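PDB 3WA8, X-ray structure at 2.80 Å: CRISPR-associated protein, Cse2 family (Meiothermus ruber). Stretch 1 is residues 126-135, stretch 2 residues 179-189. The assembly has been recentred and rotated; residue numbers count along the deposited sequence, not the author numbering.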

# COMPACT_ATOMS: atom_id res chain seq x y z
N ILE A 126 -13.17 6.52 10.33
CA ILE A 126 -12.29 5.75 9.45
C ILE A 126 -12.96 5.65 8.08
O ILE A 126 -12.28 5.72 7.04
CB ILE A 126 -11.86 4.35 10.01
CG1 ILE A 126 -10.59 4.46 10.86
CG2 ILE A 126 -11.54 3.37 8.88
CD1 ILE A 126 -10.83 4.78 12.32
N GLU A 127 -14.28 5.51 8.08
CA GLU A 127 -14.99 5.38 6.83
C GLU A 127 -14.83 6.64 6.02
O GLU A 127 -14.59 6.58 4.81
CB GLU A 127 -16.45 5.11 7.07
CG GLU A 127 -17.19 4.67 5.83
CD GLU A 127 -18.62 4.38 6.13
OE1 GLU A 127 -19.13 4.95 7.11
OE2 GLU A 127 -19.24 3.58 5.39
N GLN A 128 -14.92 7.78 6.70
CA GLN A 128 -14.75 9.07 6.04
C GLN A 128 -13.34 9.29 5.52
O GLN A 128 -13.14 9.64 4.36
CB GLN A 128 -15.19 10.21 6.95
CG GLN A 128 -16.70 10.46 6.87
CD GLN A 128 -17.17 11.29 8.03
OE1 GLN A 128 -16.37 11.98 8.68
NE2 GLN A 128 -18.48 11.24 8.32
N ARG A 129 -12.36 9.03 6.37
CA ARG A 129 -10.97 9.10 5.97
C ARG A 129 -10.77 8.20 4.76
O ARG A 129 -10.01 8.54 3.85
CB ARG A 129 -10.04 8.73 7.12
CG ARG A 129 -8.56 8.76 6.75
CD ARG A 129 -7.67 8.95 7.97
NE ARG A 129 -7.32 10.35 8.19
CZ ARG A 129 -7.04 10.87 9.38
NH1 ARG A 129 -7.09 10.10 10.46
NH2 ARG A 129 -6.74 12.16 9.50
N PHE A 130 -11.49 7.08 4.74
CA PHE A 130 -11.40 6.12 3.66
C PHE A 130 -12.02 6.64 2.37
O PHE A 130 -11.46 6.47 1.27
CB PHE A 130 -12.05 4.80 4.07
CG PHE A 130 -12.23 3.82 2.94
CD1 PHE A 130 -11.15 3.44 2.15
CD2 PHE A 130 -13.49 3.27 2.67
CE1 PHE A 130 -11.32 2.54 1.09
CE2 PHE A 130 -13.67 2.37 1.63
CZ PHE A 130 -12.58 2.00 0.84
N ILE A 131 -13.18 7.27 2.50
CA ILE A 131 -13.83 7.83 1.34
C ILE A 131 -12.91 8.93 0.81
O ILE A 131 -12.69 9.04 -0.39
CB ILE A 131 -15.22 8.36 1.68
CG1 ILE A 131 -16.22 7.21 1.70
CG2 ILE A 131 -15.67 9.34 0.66
CD1 ILE A 131 -17.50 7.51 2.46
N ALA A 132 -12.33 9.69 1.72
CA ALA A 132 -11.48 10.79 1.31
C ALA A 132 -10.29 10.25 0.54
O ALA A 132 -9.86 10.85 -0.43
CB ALA A 132 -11.03 11.57 2.49
N LEU A 133 -9.77 9.11 1.00
CA LEU A 133 -8.70 8.42 0.31
C LEU A 133 -9.13 8.04 -1.11
O LEU A 133 -8.41 8.30 -2.07
CB LEU A 133 -8.28 7.19 1.10
CG LEU A 133 -7.09 6.40 0.58
CD1 LEU A 133 -5.83 7.20 0.63
CD2 LEU A 133 -6.93 5.15 1.37
N LEU A 134 -10.32 7.47 -1.27
CA LEU A 134 -10.73 7.07 -2.62
C LEU A 134 -10.91 8.27 -3.56
O LEU A 134 -10.96 8.09 -4.78
CB LEU A 134 -12.00 6.22 -2.59
CG LEU A 134 -12.00 4.91 -1.81
CD1 LEU A 134 -13.35 4.23 -1.94
CD2 LEU A 134 -10.92 4.01 -2.33
N ASP A 135 -11.04 9.48 -3.01
CA ASP A 135 -11.22 10.69 -3.82
C ASP A 135 -9.90 11.32 -4.27
O ASP A 135 -9.89 12.16 -5.17
CB ASP A 135 -11.98 11.76 -3.03
CG ASP A 135 -13.47 11.60 -3.13
OD1 ASP A 135 -13.99 11.61 -4.27
OD2 ASP A 135 -14.12 11.47 -2.07
N VAL A 179 -9.22 0.70 -9.70
CA VAL A 179 -8.66 0.47 -8.37
C VAL A 179 -9.62 0.96 -7.27
O VAL A 179 -9.88 0.26 -6.28
CB VAL A 179 -7.28 1.15 -8.18
CG1 VAL A 179 -6.75 0.90 -6.76
CG2 VAL A 179 -6.32 0.67 -9.25
N GLN A 180 -10.13 2.17 -7.46
CA GLN A 180 -10.94 2.80 -6.46
C GLN A 180 -12.23 2.03 -6.36
O GLN A 180 -12.70 1.74 -5.26
CB GLN A 180 -11.17 4.26 -6.79
CG GLN A 180 -9.88 5.11 -6.76
CD GLN A 180 -9.19 5.24 -8.12
OE1 GLN A 180 -9.40 4.44 -9.05
NE2 GLN A 180 -8.34 6.25 -8.22
N GLN A 181 -12.78 1.64 -7.50
CA GLN A 181 -13.92 0.73 -7.49
C GLN A 181 -13.57 -0.49 -6.67
O GLN A 181 -14.37 -0.93 -5.82
CB GLN A 181 -14.28 0.25 -8.89
CG GLN A 181 -14.89 1.26 -9.76
CD GLN A 181 -15.26 0.69 -11.08
OE1 GLN A 181 -16.02 -0.27 -11.18
NE2 GLN A 181 -14.76 1.30 -12.13
N LYS A 182 -12.39 -1.05 -6.93
CA LYS A 182 -12.02 -2.36 -6.41
C LYS A 182 -11.91 -2.26 -4.91
O LYS A 182 -12.44 -3.10 -4.18
CB LYS A 182 -10.68 -2.81 -6.99
CG LYS A 182 -10.37 -4.30 -6.82
CD LYS A 182 -8.87 -4.55 -6.73
CE LYS A 182 -8.10 -4.22 -8.02
NZ LYS A 182 -6.63 -4.08 -7.77
N TRP A 183 -11.22 -1.22 -4.45
CA TRP A 183 -11.07 -1.00 -3.04
C TRP A 183 -12.41 -0.86 -2.37
O TRP A 183 -12.66 -1.51 -1.37
CB TRP A 183 -10.22 0.23 -2.80
CG TRP A 183 -8.78 -0.03 -3.03
CD1 TRP A 183 -8.23 -1.08 -3.71
CD2 TRP A 183 -7.70 0.78 -2.61
NE1 TRP A 183 -6.87 -0.97 -3.73
CE2 TRP A 183 -6.51 0.17 -3.08
CE3 TRP A 183 -7.60 1.99 -1.90
CZ2 TRP A 183 -5.24 0.70 -2.84
CZ3 TRP A 183 -6.33 2.52 -1.66
CH2 TRP A 183 -5.17 1.87 -2.14
N ALA A 184 -13.29 -0.04 -2.94
CA ALA A 184 -14.56 0.23 -2.31
C ALA A 184 -15.33 -1.07 -2.10
O ALA A 184 -15.97 -1.30 -1.04
CB ALA A 184 -15.38 1.19 -3.16
N ARG A 185 -15.25 -1.95 -3.09
CA ARG A 185 -16.02 -3.18 -3.05
C ARG A 185 -15.42 -4.07 -2.01
O ARG A 185 -16.15 -4.75 -1.32
CB ARG A 185 -16.06 -3.88 -4.40
CG ARG A 185 -16.65 -3.04 -5.49
CD ARG A 185 -16.81 -3.79 -6.75
NE ARG A 185 -17.25 -2.84 -7.75
CZ ARG A 185 -17.94 -3.14 -8.83
NH1 ARG A 185 -18.28 -4.39 -9.09
NH2 ARG A 185 -18.31 -2.16 -9.65
N ALA A 186 -14.11 -4.04 -1.88
CA ALA A 186 -13.45 -4.87 -0.89
C ALA A 186 -13.90 -4.41 0.47
O ALA A 186 -14.31 -5.22 1.29
CB ALA A 186 -11.96 -4.78 -1.01
N PHE A 187 -13.86 -3.11 0.71
CA PHE A 187 -14.27 -2.57 1.99
C PHE A 187 -15.68 -3.01 2.37
O PHE A 187 -15.89 -3.62 3.42
CB PHE A 187 -14.21 -1.05 1.95
CG PHE A 187 -14.59 -0.39 3.25
CD1 PHE A 187 -13.60 -0.05 4.19
CD2 PHE A 187 -15.91 -0.07 3.53
CE1 PHE A 187 -13.92 0.56 5.40
CE2 PHE A 187 -16.24 0.55 4.75
CZ PHE A 187 -15.25 0.86 5.69
N TYR A 188 -16.66 -2.74 1.52
CA TYR A 188 -18.02 -3.03 1.93
C TYR A 188 -18.32 -4.51 1.95
O TYR A 188 -19.17 -4.96 2.71
CB TYR A 188 -19.02 -2.20 1.15
CG TYR A 188 -18.95 -0.74 1.58
CD1 TYR A 188 -19.46 -0.34 2.81
CD2 TYR A 188 -18.32 0.23 0.77
CE1 TYR A 188 -19.38 0.97 3.23
CE2 TYR A 188 -18.24 1.57 1.19
CZ TYR A 188 -18.77 1.92 2.43
OH TYR A 188 -18.71 3.22 2.90
N ARG A 189 -17.58 -5.27 1.17
CA ARG A 189 -17.68 -6.72 1.18
C ARG A 189 -17.20 -7.34 2.50
O ARG A 189 -17.83 -8.25 3.03
CB ARG A 189 -16.88 -7.29 0.03
CG ARG A 189 -17.36 -8.63 -0.40
CD ARG A 189 -16.68 -9.07 -1.67
NE ARG A 189 -17.63 -9.78 -2.50
CZ ARG A 189 -17.33 -10.83 -3.27
NH1 ARG A 189 -16.08 -11.30 -3.31
NH2 ARG A 189 -18.30 -11.40 -3.98

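Two helices that pack side by side usually combine an apolar seam, which supplies most of the contact, with a few polar links toward its margins. The Cse2-family protein of Meiothermus ruber offers a compact example. Residues 126-135 and 179-189 are helical and run nearly antiparallel, with 162° between their N-to-C directions and a closest axial approach of 10.4 Å. Because the directions oppose, the later residues of one helix meet the earlier residues of the other: Leu134 lies beside Gln180, their CA atoms 5.7 Å apart, while Glu127 reaches Tyr188 at the other end. Together the two surfaces bury 482 Å².

The aromatic contact forms the middle of the seam. Phe130 and Phe187 both direct their CA-to-CB bonds toward the opposing helix, and with chi1 in the t well each ring reaches into the space between the backbones. There they form an offset stack, with centroids 4.5 Å apart and planes inclined by 23°. The displacement sets part of one ring over part of the other, and the closest approach, 3.3 Å from Phe130 CE2 to Phe187 CG, is tight. A flat, apolar side chain suits such a place, since it covers a broad area while occupying little depth. The edge of the Phe130 ring meets the backbone of the second helix, where its CZ lies 4.1 Å from Ala184 CA and also 4.1 Å from Trp183 O. At Ala184 the side chain is a single methyl group, and the partner ring comes close to the main chain itself.

Aliphatic packing continues the seam toward the end of the first stretch. The CA-to-CB bond of Leu134 points sideways, but the end of its side chain comes nearer to the second helix, and its branched tip serves two neighbours: CD2 lies 3.9 Å from Trp183 CB, and CD1 lies 3.9 Å from Ala184 CB. Leu133 approaches the buried indole at its edge, with CD2 4.1 Å from Trp183 CZ3. The Trp183 side chain thus meets both leucines, Leu133 at the edge of the indole and Leu134 at CB and, obliquely, at the ring. Gln180 adds a contact through the aliphatic part of its side chain, its CG 3.7 Å from Leu134 O; its amide nitrogen, NE2, is hydrogen-bonded elsewhere in the structure, which accommodates a polar group in a buried position.

A single hydrogen bond joins the stretches, from Tyr188 OH to Glu127 OE2, at a short 2.6 Å. Both side chains leave their backbones sideways and then bring their ends nearer to the other helix. Glu127 is extended, with chi1 and chi2 both t, so its carboxylate can reach the phenol, approaching near the plane of the tyrosine ring. On the way, Glu127 CG passes 4.3 Å from Phe187 CZ, so its methylene portion joins the apolar surface while its charged end remains with the hydroxyl. Tyrosine suits this exposed position because its long, rigid side chain carries a hydroxyl out to the carboxylate.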